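Local coordinates for putative membrane anchored protein (Corynebacterium diphtheriae, PDB 3LSO) that is of unknown function but is probably held at the cell membrane by a transmembrane helix, displaying an elongated, all-beta chain of domains, at residues Ser92-Asn97 and Asp122-Ser127; Lys158-Asn163 and Cys176-Asp181; Leu195-Pro200 and Lys260-Arg265; Pro293-Ser298 and Val433-Asn438; Asp379-Asn384 and Ser439-Val444. One frame throughout, in Å; residues are numbered along the deposited sequence.

Contact 1: residues Ser92-Asn97 and Asp122-Ser127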
# COMPACT_ATOMS: atom_id res chain seq x y z
N SER B 92 11.33 44.06 8.78
CA SER B 92 10.14 43.47 9.39
C SER B 92 10.25 41.96 9.48
O SER B 92 10.99 41.33 8.72
CB SER B 92 8.86 43.90 8.68
OG SER B 92 8.84 43.49 7.34
N SER B 93 9.52 41.37 10.42
CA SER B 93 9.69 39.98 10.78
C SER B 93 8.38 39.38 11.23
O SER B 93 7.83 39.81 12.25
CB SER B 93 10.71 39.86 11.92
OG SER B 93 11.87 39.16 11.53
N ILE B 94 7.87 38.40 10.50
CA ILE B 94 6.71 37.62 10.94
C ILE B 94 7.25 36.31 11.48
O ILE B 94 8.03 35.64 10.80
CB ILE B 94 5.77 37.32 9.81
CG1 ILE B 94 5.33 38.62 9.15
CG2 ILE B 94 4.55 36.55 10.31
CD1 ILE B 94 4.98 38.46 7.69
N ARG B 95 6.85 35.95 12.69
CA ARG B 95 7.45 34.81 13.35
C ARG B 95 6.41 33.77 13.66
O ARG B 95 5.43 34.02 14.38
CB ARG B 95 8.18 35.28 14.59
CG ARG B 95 9.14 36.39 14.25
CD ARG B 95 9.82 36.94 15.45
NE ARG B 95 10.80 36.00 15.99
CZ ARG B 95 10.65 35.38 17.16
NH1 ARG B 95 9.56 35.60 17.90
NH2 ARG B 95 11.60 34.55 17.57
N ILE B 96 6.61 32.59 13.09
CA ILE B 96 5.66 31.50 13.24
C ILE B 96 6.44 30.40 13.91
O ILE B 96 7.61 30.18 13.58
CB ILE B 96 5.13 31.01 11.87
CG1 ILE B 96 4.52 32.15 11.05
CG2 ILE B 96 4.15 29.86 12.02
CD1 ILE B 96 3.47 32.96 11.75
N ASN B 97 5.82 29.74 14.87
CA ASN B 97 6.36 28.52 15.45
C ASN B 97 6.04 27.38 14.50
O ASN B 97 4.87 27.10 14.23
CB ASN B 97 5.74 28.25 16.83
CG ASN B 97 6.47 27.16 17.61
OD1 ASN B 97 7.16 26.31 17.05
ND2 ASN B 97 6.31 27.20 18.92
N ASP B 122 11.27 41.14 5.99
CA ASP B 122 11.31 42.24 5.02
C ASP B 122 10.32 42.06 3.86
O ASP B 122 10.60 42.40 2.72
CB ASP B 122 12.77 42.50 4.53
CG ASP B 122 13.78 42.71 5.71
OD1 ASP B 122 13.39 42.81 6.91
OD2 ASP B 122 15.00 42.78 5.43
N HIS B 123 9.16 41.49 4.19
CA HIS B 123 8.10 41.19 3.24
C HIS B 123 6.95 42.18 3.38
O HIS B 123 6.09 42.25 2.51
CB HIS B 123 7.56 39.78 3.51
CG HIS B 123 8.03 38.74 2.54
ND1 HIS B 123 9.36 38.39 2.42
CD2 HIS B 123 7.35 37.97 1.66
CE1 HIS B 123 9.48 37.45 1.49
NE2 HIS B 123 8.27 37.18 1.02
N LEU B 124 6.92 42.90 4.50
CA LEU B 124 5.84 43.83 4.81
C LEU B 124 6.05 45.20 4.20
O LEU B 124 7.16 45.72 4.18
CB LEU B 124 5.68 43.95 6.33
CG LEU B 124 5.04 42.74 7.00
CD1 LEU B 124 5.31 42.71 8.49
CD2 LEU B 124 3.56 42.74 6.72
N LYS B 125 4.97 45.80 3.72
CA LYS B 125 5.05 47.12 3.11
C LYS B 125 4.15 48.12 3.86
O LYS B 125 2.96 47.86 4.06
CB LYS B 125 4.68 47.05 1.60
N ALA B 126 4.73 49.25 4.26
CA ALA B 126 3.99 50.28 4.98
C ALA B 126 3.82 51.59 4.21
O ALA B 126 4.77 52.11 3.60
CB ALA B 126 4.64 50.56 6.32
N SER B 127 2.60 52.11 4.24
CA SER B 127 2.30 53.44 3.71
C SER B 127 1.42 54.21 4.68
O SER B 127 0.52 53.64 5.33
CB SER B 127 1.65 53.34 2.33
OG SER B 127 0.49 52.52 2.37
O HOH W 1 9.23 44.75 5.30
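An antiparallel strand pairing, interrupted at a short break in strand 117-129 at D122-H123, joins S92-N97 to D122-S127 in the DIP2116-like N-terminal domain, assigned to the E-set clan. From I94 onward strand 87-97 pairs with residues just before D122, I94 bonding to I120 and I96 to L118 through their backbones. At S92 a two-bond ring replaces the regular ladder. D122 N donates to S92 O at 2.8 Å, the N-H lying above the carbonyl plane, 35° out of it. In return S92 N donates to D122 OD1 at 3.1 Å, almost straight at 164° and along the anti lone pair of the carboxylate. The side chain can reach because CG of D122 stands beside its backbone N (chi1 -53°), so the carboxylate takes the place of a backbone acceptor at the break in 117-129. Beside this pair, OG of S92 lies close to CB of L124, while CD1 of L124 crosses obliquely toward CG1 of I94 at 4.1 Å. L124 also packs on I135 and A137 of strand 132-146, which carries the buried side onward. A water ties the two segments, lying 2.4 Å from S92 OG and donating to L124 O at 2.5 Å.

Contact 2: residues Lys158-Asn163 and Cys176-Asp181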
# COMPACT_ATOMS: atom_id res chain seq x y z
N LYS B 158 4.98 33.93 20.38
CA LYS B 158 4.56 34.93 21.35
C LYS B 158 4.79 36.36 20.80
O LYS B 158 3.91 37.21 20.92
CB LYS B 158 5.27 34.71 22.70
CG LYS B 158 4.89 35.68 23.83
CD LYS B 158 3.60 35.26 24.54
CE LYS B 158 3.11 36.34 25.53
NZ LYS B 158 3.53 36.06 26.93
N THR B 159 5.95 36.59 20.20
CA THR B 159 6.23 37.84 19.48
C THR B 159 6.04 37.59 18.00
O THR B 159 6.97 37.24 17.27
CB THR B 159 7.65 38.40 19.75
OG1 THR B 159 7.85 38.52 21.17
CG2 THR B 159 7.83 39.76 19.10
N ILE B 160 4.81 37.79 17.56
CA ILE B 160 4.40 37.41 16.22
C ILE B 160 4.96 38.33 15.15
O ILE B 160 5.13 37.93 14.00
CB ILE B 160 2.85 37.31 16.11
CG1 ILE B 160 2.41 37.11 14.67
CG2 ILE B 160 2.18 38.53 16.65
CD1 ILE B 160 2.39 35.68 14.25
N LEU B 161 5.28 39.55 15.52
CA LEU B 161 5.62 40.54 14.51
C LEU B 161 6.52 41.64 15.08
O LEU B 161 6.25 42.17 16.16
CB LEU B 161 4.32 41.13 13.96
CG LEU B 161 4.33 41.94 12.68
CD1 LEU B 161 3.04 41.66 11.91
CD2 LEU B 161 4.47 43.45 12.97
N THR B 162 7.60 41.93 14.36
CA THR B 162 8.46 43.07 14.67
C THR B 162 8.75 43.78 13.38
O THR B 162 8.95 43.13 12.34
CB THR B 162 9.82 42.67 15.24
OG1 THR B 162 10.62 42.09 14.19
CG2 THR B 162 9.72 41.71 16.43
N ASN B 163 8.78 45.10 13.42
CA ASN B 163 9.25 45.86 12.28
C ASN B 163 10.07 47.03 12.76
O ASN B 163 10.14 47.31 13.97
CB ASN B 163 8.09 46.31 11.38
CG ASN B 163 7.36 47.50 11.94
OD1 ASN B 163 6.64 47.40 12.94
ND2 ASN B 163 7.53 48.64 11.31
N CYS B 176 5.21 43.47 18.39
CA CYS B 176 3.86 43.00 18.58
C CYS B 176 3.84 41.61 19.19
O CYS B 176 4.47 40.70 18.66
CB CYS B 176 3.12 42.97 17.25
SG CYS B 176 3.04 44.55 16.43
N THR B 177 3.11 41.46 20.29
CA THR B 177 2.96 40.18 20.95
C THR B 177 1.51 39.73 20.91
O THR B 177 0.59 40.55 20.99
CB THR B 177 3.35 40.24 22.45
OG1 THR B 177 2.31 40.88 23.20
CG2 THR B 177 4.69 40.97 22.66
N THR B 178 1.32 38.42 20.83
CA THR B 178 0.00 37.81 20.92
C THR B 178 0.06 36.61 21.87
O THR B 178 1.14 36.08 22.13
CB THR B 178 -0.52 37.40 19.53
OG1 THR B 178 -1.93 37.17 19.59
CG2 THR B 178 0.18 36.15 19.01
N ASN B 179 -1.11 36.21 22.40
CA ASN B 179 -1.25 35.04 23.28
C ASN B 179 -1.97 33.86 22.62
O ASN B 179 -2.45 32.97 23.31
CB ASN B 179 -2.02 35.40 24.56
CG ASN B 179 -1.33 36.45 25.40
OD1 ASN B 179 -0.11 36.65 25.32
ND2 ASN B 179 -2.11 37.14 26.21
N ALA B 180 -2.06 33.86 21.30
CA ALA B 180 -2.82 32.82 20.62
C ALA B 180 -2.09 31.47 20.56
O ALA B 180 -0.87 31.41 20.35
CB ALA B 180 -3.22 33.28 19.24
N ASP B 181 -2.86 30.40 20.76
CA ASP B 181 -2.38 29.02 20.74
C ASP B 181 -3.00 28.34 19.55
O ASP B 181 -2.56 27.26 19.16
CB ASP B 181 -2.86 28.24 21.98
CG ASP B 181 -2.55 28.95 23.29
OD1 ASP B 181 -1.42 29.49 23.42
OD2 ASP B 181 -3.42 28.96 24.19
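The residues K158-N163 and C176-D181 belong to the beta hairpin of strands 150-167 and 170-177, and they meet at a classic beta bulge in which I160 and L161 both face C176. The firm end is at L161. C176 N donates to L161 O at 2.8 Å, nearly along the C=O axis, whereas the return bond from L161 N to C176 O is weak at 3.4 Å. On the same face of the sheet, SG of C176, held beside its own backbone N (chi1 -59°), touches CD2 of L161 at 3.9 Å. The sulfur continues into the disulfide with C32, so this buried corner is fastened covalently to the strand 25-36. Next to it, CG2 of I160 crosses obliquely over CG2 of T178 at 3.9 Å, and both residues also lean on V30.

Toward K158 the chain turns a corner and the packing thins out. One further backbone bond, from T178 N to K158 O at 2.9 Å, lies in the carbonyl plane. Beyond it the exposed side chains of K158 and N179 run side by side, and the lysine, bent at chi2 and chi4, brings its CE within 3.2 Å of N179 OD1. Backbone bonds thus join the two segments and the disulfide ties C176 to 25-36, whereas CE, not NZ, comes nearest N179 OD1, so that edge contact is not an ionic one.

Contact 3: residues Leu195-Pro200 and Lys260-Arg265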
# COMPACT_ATOMS: atom_id res chain seq x y z
N LEU B 195 10.76 0.69 -0.55
CA LEU B 195 10.82 -0.22 -1.67
C LEU B 195 9.50 -0.92 -1.83
O LEU B 195 8.87 -1.30 -0.85
CB LEU B 195 11.88 -1.28 -1.44
CG LEU B 195 13.34 -0.90 -1.65
CD1 LEU B 195 13.76 0.09 -0.58
CD2 LEU B 195 14.22 -2.14 -1.59
N THR B 196 9.08 -1.08 -3.08
CA THR B 196 7.89 -1.85 -3.41
C THR B 196 8.32 -3.04 -4.26
O THR B 196 9.29 -2.97 -5.02
CB THR B 196 6.86 -0.99 -4.17
OG1 THR B 196 7.33 -0.73 -5.50
CG2 THR B 196 6.61 0.35 -3.45
N ILE B 197 7.60 -4.15 -4.11
CA ILE B 197 8.02 -5.41 -4.70
C ILE B 197 7.04 -5.87 -5.77
O ILE B 197 5.83 -5.70 -5.63
CB ILE B 197 8.16 -6.49 -3.63
CG1 ILE B 197 9.29 -6.14 -2.67
CG2 ILE B 197 8.42 -7.85 -4.26
CD1 ILE B 197 9.75 -7.29 -1.82
N THR B 198 7.57 -6.45 -6.84
CA THR B 198 6.72 -6.99 -7.88
C THR B 198 6.98 -8.47 -8.00
O THR B 198 8.10 -8.92 -8.25
CB THR B 198 6.93 -6.27 -9.23
OG1 THR B 198 6.59 -4.90 -9.06
CG2 THR B 198 6.04 -6.89 -10.32
N ALA B 199 5.91 -9.23 -7.80
CA ALA B 199 5.99 -10.68 -7.79
C ALA B 199 4.70 -11.21 -8.35
O ALA B 199 3.67 -10.56 -8.24
CB ALA B 199 6.18 -11.15 -6.38
N PRO B 200 4.74 -12.39 -8.99
CA PRO B 200 3.50 -12.91 -9.54
C PRO B 200 2.48 -13.10 -8.43
O PRO B 200 2.85 -13.11 -7.25
CB PRO B 200 3.91 -14.27 -10.11
CG PRO B 200 5.36 -14.16 -10.35
CD PRO B 200 5.86 -13.32 -9.22
N LYS B 260 5.36 -17.91 0.75
CA LYS B 260 6.74 -17.48 0.80
C LYS B 260 6.79 -15.98 1.04
O LYS B 260 6.02 -15.22 0.47
CB LYS B 260 7.42 -17.87 -0.50
CG LYS B 260 7.22 -19.36 -0.82
CD LYS B 260 8.22 -20.24 -0.08
CE LYS B 260 7.93 -21.69 -0.29
NZ LYS B 260 8.69 -22.54 0.68
N THR B 261 7.68 -15.56 1.94
CA THR B 261 7.82 -14.15 2.29
C THR B 261 9.03 -13.59 1.57
O THR B 261 10.15 -14.04 1.78
CB THR B 261 8.02 -13.98 3.79
OG1 THR B 261 6.83 -14.38 4.48
CG2 THR B 261 8.25 -12.57 4.11
N ILE B 262 8.79 -12.64 0.68
CA ILE B 262 9.86 -12.01 -0.05
C ILE B 262 10.12 -10.67 0.60
O ILE B 262 9.18 -9.90 0.89
CB ILE B 262 9.50 -11.81 -1.53
CG1 ILE B 262 8.92 -13.11 -2.12
CG2 ILE B 262 10.70 -11.34 -2.33
CD1 ILE B 262 9.85 -14.32 -2.02
N THR B 263 11.40 -10.40 0.84
CA THR B 263 11.81 -9.14 1.43
C THR B 263 12.86 -8.52 0.53
O THR B 263 13.74 -9.24 0.02
CB THR B 263 12.31 -9.33 2.86
OG1 THR B 263 11.30 -10.00 3.63
CG2 THR B 263 12.60 -7.98 3.50
N ALA B 264 12.74 -7.22 0.30
CA ALA B 264 13.72 -6.45 -0.47
C ALA B 264 14.29 -5.40 0.45
O ALA B 264 13.55 -4.73 1.19
CB ALA B 264 13.07 -5.79 -1.67
N ARG B 265 15.62 -5.26 0.39
CA ARG B 265 16.35 -4.37 1.29
C ARG B 265 17.35 -3.57 0.49
O ARG B 265 18.16 -4.13 -0.25
CB ARG B 265 17.06 -5.18 2.37
CG ARG B 265 18.12 -4.38 3.11
CD ARG B 265 18.57 -5.05 4.39
NE ARG B 265 17.53 -4.99 5.40
CZ ARG B 265 17.57 -5.63 6.56
NH1 ARG B 265 18.63 -6.38 6.87
NH2 ARG B 265 16.57 -5.53 7.42
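CG1 of I197 stands beside its backbone N (chi1 -65°) and the chain then extends at chi2, which drives CD1 across the interior of a small beta sandwich onto the strand 258-267. L195, with CG likewise beside its backbone N and a bend at chi2 of 67°, delivers CD2 to the same partner. The contact is thus face-to-face packing between two sheets: the strand 196-198 lies at one margin of a three-stranded antiparallel sheet, and 258-267 lies within a five-stranded one. The axes of 196-198 and 260-265 approach to 7.8 Å and cross at 130°, a separation bridged by side chains.

A264 is the focus. Its short methyl lets both larger residues come close, with L195 CD2 at 3.8 Å from A264 CB and I197 CD1 also bearing on that carbon. CD1 of I197 additionally overlies the backbone around A264 N and meets CG2 of I262 at 4.2 Å, a branch set anti to the backbone N of I262. I262 continues onto V231 and I282, and L195 onto V227, so the same apolar layer spreads beneath the neighbouring strands. T263 and R265 direct their CB atoms away from L195-P200; their polar ends are engaged by E279 and D277. Among the apolar contacts across the interface, the closest is I197 CD1 to A264 CB, at 3.6 Å.

Contact 4: residues Pro293-Ser298 and Val433-Asn438; sequences PEDTDS and VYKYSN
A salt-bridge network fastens the loop P293-S298 to the end of the strand 425-435, where K435 closes the strand and Y436 follows it. K435 starts from the crowded position between its backbone N and carbonyl carbon (chi1 68°), then extends fully, carrying NZ between two aspartates. NZ is 2.5 Å from D295 OD1, approaching from above that carboxylate plane as the two side chains cross at about a right angle. It meets D297 tip to tip, with K435 NZ to D297 OD2 at 2.7 Å along the anti lone pair.

The same D297 OD2 receives a second donor: Y436 OH donates a hydrogen bond to it at 2.9 Å, from well above the carboxylate plane. The phenol is also an acceptor, taking a hydrogen bond from T296 OG1 at 2.9 Å and a weak one from T296 N. Carboxylate and ring of D297 and Y436 are turned 59° apart, and CG of K435 lies 3.6 Å over one face of the ring, offset toward its rim. A weak bond from D297 N to D295 OD1 accompanies the turn that brings both carboxylates to NZ.

Further partners complete the cluster: Y299 OH bonds both D295 OD2 and K435 NZ, and N331 N reaches D297 OD1. With one lysine held by two largely buried aspartates, the pairing probably keeps both carboxylates ionised, and the phenol hydroxyl is held in place as donor to D297 and acceptor from T296.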
# COMPACT_ATOMS: atom_id res chain seq x y z
N PRO B 293 -7.74 -24.07 -22.43
CA PRO B 293 -8.26 -22.84 -23.06
C PRO B 293 -9.62 -23.04 -23.70
O PRO B 293 -10.39 -22.09 -23.82
CB PRO B 293 -7.19 -22.48 -24.11
CG PRO B 293 -5.94 -23.05 -23.55
CD PRO B 293 -6.36 -24.36 -22.88
N GLU B 294 -9.93 -24.27 -24.08
CA GLU B 294 -11.19 -24.50 -24.75
C GLU B 294 -12.32 -24.81 -23.78
O GLU B 294 -13.46 -25.02 -24.20
CB GLU B 294 -11.08 -25.53 -25.88
CG GLU B 294 -10.58 -26.91 -25.49
CD GLU B 294 -9.05 -27.01 -25.29
OE1 GLU B 294 -8.32 -25.97 -25.30
OE2 GLU B 294 -8.58 -28.17 -25.11
N ASP B 295 -12.01 -24.83 -22.48
CA ASP B 295 -13.02 -24.87 -21.44
C ASP B 295 -13.72 -23.50 -21.25
O ASP B 295 -13.23 -22.59 -20.54
CB ASP B 295 -12.38 -25.35 -20.15
CG ASP B 295 -13.39 -25.87 -19.15
OD1 ASP B 295 -14.58 -25.46 -19.22
OD2 ASP B 295 -12.98 -26.69 -18.28
N THR B 296 -14.86 -23.36 -21.90
CA THR B 296 -15.64 -22.13 -21.81
C THR B 296 -16.28 -21.96 -20.44
O THR B 296 -16.67 -20.86 -20.05
CB THR B 296 -16.75 -22.04 -22.88
OG1 THR B 296 -17.47 -23.29 -22.93
CG2 THR B 296 -16.18 -21.77 -24.21
N ASP B 297 -16.39 -23.04 -19.69
CA ASP B 297 -17.02 -22.95 -18.40
C ASP B 297 -16.12 -22.36 -17.33
O ASP B 297 -15.00 -21.99 -17.60
CB ASP B 297 -17.57 -24.30 -18.00
CG ASP B 297 -18.55 -24.80 -19.01
OD1 ASP B 297 -19.43 -24.00 -19.42
OD2 ASP B 297 -18.40 -25.95 -19.42
N SER B 298 -16.62 -22.23 -16.12
CA SER B 298 -15.74 -21.82 -15.05
C SER B 298 -16.15 -22.55 -13.77
O SER B 298 -17.23 -23.15 -13.74
CB SER B 298 -15.68 -20.29 -14.94
OG SER B 298 -16.76 -19.77 -14.20
N VAL B 433 -13.34 -33.41 -15.11
CA VAL B 433 -14.51 -33.21 -15.95
C VAL B 433 -14.37 -33.92 -17.27
O VAL B 433 -13.28 -34.00 -17.83
CB VAL B 433 -14.79 -31.73 -16.23
CG1 VAL B 433 -15.02 -31.03 -14.96
CG2 VAL B 433 -13.60 -31.10 -16.90
N TYR B 434 -15.49 -34.43 -17.76
CA TYR B 434 -15.54 -35.00 -19.10
C TYR B 434 -16.87 -34.47 -19.59
O TYR B 434 -17.92 -34.78 -18.99
CB TYR B 434 -15.54 -36.53 -19.02
CG TYR B 434 -15.79 -37.26 -20.32
CD1 TYR B 434 -15.24 -36.79 -21.53
CD2 TYR B 434 -16.56 -38.43 -20.35
CE1 TYR B 434 -15.47 -37.47 -22.74
CE2 TYR B 434 -16.79 -39.12 -21.56
CZ TYR B 434 -16.25 -38.62 -22.73
OH TYR B 434 -16.44 -39.28 -23.89
N LYS B 435 -16.81 -33.65 -20.65
CA LYS B 435 -17.97 -32.87 -21.10
C LYS B 435 -17.83 -32.48 -22.55
O LYS B 435 -16.73 -32.61 -23.11
CB LYS B 435 -18.12 -31.60 -20.26
CG LYS B 435 -17.01 -30.57 -20.46
CD LYS B 435 -17.02 -29.55 -19.35
CE LYS B 435 -16.05 -28.43 -19.67
NZ LYS B 435 -16.15 -27.31 -18.69
N TYR B 436 -18.91 -31.95 -23.12
CA TYR B 436 -18.96 -31.47 -24.52
C TYR B 436 -19.14 -32.56 -25.55
O TYR B 436 -18.65 -33.69 -25.36
CB TYR B 436 -17.72 -30.66 -24.92
CG TYR B 436 -17.50 -29.41 -24.12
CD1 TYR B 436 -18.51 -28.91 -23.29
CD2 TYR B 436 -16.30 -28.72 -24.19
CE1 TYR B 436 -18.31 -27.76 -22.55
CE2 TYR B 436 -16.08 -27.56 -23.47
CZ TYR B 436 -17.09 -27.08 -22.64
OH TYR B 436 -16.90 -25.93 -21.91
N SER B 437 -19.86 -32.20 -26.62
CA SER B 437 -19.97 -32.93 -27.88
C SER B 437 -18.58 -33.25 -28.42
O SER B 437 -18.23 -34.41 -28.57
CB SER B 437 -20.70 -32.02 -28.88
OG SER B 437 -21.51 -32.71 -29.83
N ASN B 438 -17.81 -32.22 -28.77
CA ASN B 438 -16.39 -32.38 -29.09
C ASN B 438 -15.75 -32.49 -27.73
O ASN B 438 -15.41 -31.47 -27.10
CB ASN B 438 -15.83 -31.18 -29.86
CG ASN B 438 -14.54 -31.52 -30.64
OD1 ASN B 438 -13.64 -32.16 -30.10
ND2 ASN B 438 -14.45 -31.07 -31.92

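Contact 5: residues Asp379-Asn384 and Ser439-Val444; sequences DPEWKN and SLKDLV
An Asx turn followed by a short 3-10 segment, D379-N384, packs against the opening of the strand 440-453 in the C-terminal beta domain. OD1 of D379 accepts from E381 N at 2.8 Å, met from above the carboxylate plane, and this tight turn leaves the carbonyl of P380 presented to the strand. K441 takes it: CG stands beside the backbone N (chi1 -57°), the chain bends at chi2 and chi4, and NZ donates to P380 O at 2.7 Å. The ammonium comes in from above the carbonyl plane, 51° out of it, and the lysine's CD and CE lie along the same oxygen. E381 OE1 is 4.4 Å from K441 NZ, beyond a salt bridge, though the opposite charges may attract.

W382 supplies the apolar part. Its indole and the lysine chain run alongside one another, pointing opposite ways, CZ3 lying 4.0 Å from K441 CB and also touching L443 obliquely through CG. P380 CB lies over one face of the indole, 3.6 Å above the plane and offset toward the rim. NE1 of W382 is hydrogen-bonded to E339 of strand 335-343, which helps to orient the indole, while P380 and K441 both pack against Y434. The far corner of the six-membered ring ends edge-on at the strand backbone, with W382 CH2 3.8 Å from D442 O.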
# COMPACT_ATOMS: atom_id res chain seq x y z
N ASP B 379 -17.49 -43.71 -21.46
CA ASP B 379 -16.19 -43.96 -20.84
C ASP B 379 -15.27 -42.77 -21.11
O ASP B 379 -14.96 -42.47 -22.28
CB ASP B 379 -15.62 -45.25 -21.49
CG ASP B 379 -14.40 -45.81 -20.77
OD1 ASP B 379 -13.70 -45.07 -20.04
OD2 ASP B 379 -14.12 -47.02 -20.96
N PRO B 380 -14.80 -42.08 -20.05
CA PRO B 380 -13.91 -40.95 -20.22
C PRO B 380 -12.52 -41.39 -20.63
O PRO B 380 -11.72 -40.57 -21.05
CB PRO B 380 -13.85 -40.34 -18.84
CG PRO B 380 -14.03 -41.47 -17.96
CD PRO B 380 -15.09 -42.30 -18.63
N GLU B 381 -12.24 -42.67 -20.49
CA GLU B 381 -10.97 -43.22 -20.96
C GLU B 381 -9.77 -42.40 -20.51
O GLU B 381 -8.95 -41.94 -21.34
CB GLU B 381 -10.98 -43.40 -22.47
CG GLU B 381 -11.79 -44.60 -22.90
CD GLU B 381 -11.94 -44.70 -24.40
OE1 GLU B 381 -11.62 -43.72 -25.12
OE2 GLU B 381 -12.40 -45.76 -24.87
N TRP B 382 -9.67 -42.25 -19.19
CA TRP B 382 -8.62 -41.50 -18.52
C TRP B 382 -7.29 -42.16 -18.70
O TRP B 382 -6.28 -41.50 -18.59
CB TRP B 382 -8.88 -41.43 -17.02
CG TRP B 382 -10.03 -40.56 -16.57
CD1 TRP B 382 -11.21 -40.99 -16.06
CD2 TRP B 382 -10.09 -39.14 -16.61
NE1 TRP B 382 -12.01 -39.92 -15.77
CE2 TRP B 382 -11.34 -38.77 -16.09
CE3 TRP B 382 -9.20 -38.14 -17.03
CZ2 TRP B 382 -11.74 -37.43 -15.96
CZ3 TRP B 382 -9.58 -36.81 -16.90
CH2 TRP B 382 -10.85 -36.46 -16.37
N LYS B 383 -7.29 -43.47 -18.98
CA LYS B 383 -6.06 -44.23 -19.07
C LYS B 383 -5.28 -43.82 -20.30
O LYS B 383 -4.14 -44.25 -20.50
CB LYS B 383 -6.36 -45.73 -19.11
CG LYS B 383 -6.77 -46.26 -20.50
CD LYS B 383 -7.77 -47.39 -20.46
CE LYS B 383 -8.22 -47.73 -21.88
NZ LYS B 383 -9.22 -48.86 -21.95
N ASN B 384 -5.88 -43.00 -21.15
CA ASN B 384 -5.17 -42.57 -22.36
C ASN B 384 -4.85 -41.10 -22.30
O ASN B 384 -4.32 -40.55 -23.28
CB ASN B 384 -5.97 -42.83 -23.65
CG ASN B 384 -6.35 -44.27 -23.83
OD1 ASN B 384 -5.61 -45.20 -23.48
ND2 ASN B 384 -7.52 -44.47 -24.40
N SER B 439 -15.59 -33.73 -27.27
CA SER B 439 -15.51 -34.00 -25.82
C SER B 439 -14.15 -33.72 -25.18
O SER B 439 -13.15 -34.30 -25.58
CB SER B 439 -15.92 -35.44 -25.55
OG SER B 439 -14.92 -36.34 -25.98
N LEU B 440 -14.09 -32.86 -24.18
CA LEU B 440 -12.83 -32.69 -23.50
C LEU B 440 -12.78 -33.39 -22.15
O LEU B 440 -13.81 -33.73 -21.56
CB LEU B 440 -12.45 -31.21 -23.39
CG LEU B 440 -13.09 -30.22 -22.41
CD1 LEU B 440 -12.74 -30.49 -20.95
CD2 LEU B 440 -12.67 -28.81 -22.78
N LYS B 441 -11.57 -33.61 -21.66
CA LYS B 441 -11.33 -34.23 -20.38
C LYS B 441 -10.29 -33.35 -19.70
O LYS B 441 -9.28 -32.97 -20.32
CB LYS B 441 -10.78 -35.66 -20.56
CG LYS B 441 -11.67 -36.61 -21.39
CD LYS B 441 -10.86 -37.60 -22.23
CE LYS B 441 -11.73 -38.24 -23.31
NZ LYS B 441 -11.37 -39.65 -23.60
N ASP B 442 -10.52 -33.01 -18.44
CA ASP B 442 -9.65 -32.07 -17.76
C ASP B 442 -9.66 -32.28 -16.24
O ASP B 442 -10.66 -32.76 -15.67
CB ASP B 442 -10.13 -30.67 -18.10
CG ASP B 442 -9.06 -29.60 -17.90
OD1 ASP B 442 -7.94 -29.94 -17.41
OD2 ASP B 442 -9.36 -28.41 -18.26
N LEU B 443 -8.54 -31.95 -15.60
CA LEU B 443 -8.47 -31.87 -14.14
C LEU B 443 -8.14 -30.44 -13.80
O LEU B 443 -7.12 -29.90 -14.26
CB LEU B 443 -7.44 -32.83 -13.59
CG LEU B 443 -7.84 -34.30 -13.70
CD1 LEU B 443 -6.63 -35.20 -13.70
CD2 LEU B 443 -8.82 -34.75 -12.60
N VAL B 444 -9.01 -29.79 -13.04
CA VAL B 444 -8.88 -28.34 -12.84
C VAL B 444 -8.76 -27.98 -11.37
O VAL B 444 -9.67 -28.24 -10.57
CB VAL B 444 -10.08 -27.60 -13.42
CG1 VAL B 444 -9.83 -26.12 -13.32
CG2 VAL B 444 -10.30 -28.01 -14.86

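How the contacts relate
From the N terminus the contacts follow the domains. Contact 1 closes a loop of 24 residues, and contact 2, next in series, closes a hairpin, with 12 residues between its segments. Strands 87-97 and 150-167 are neighbours, and backbone pairs S93 N to T162 O and R95 N to I160 O join these contacts into one patch of the N-terminal domain. Contact 3 stands alone about 51 Å from both (centres) and ties two sheets of the middle domain. Contacts 4 and 5 cross: 379-384 falls within the loop closed by 293-298 and 433-438, and 439-444 follows it. These two attach the loops 293-298 and 379-384 to adjoining strands at the opposite end of the molecule from contacts 1 and 2.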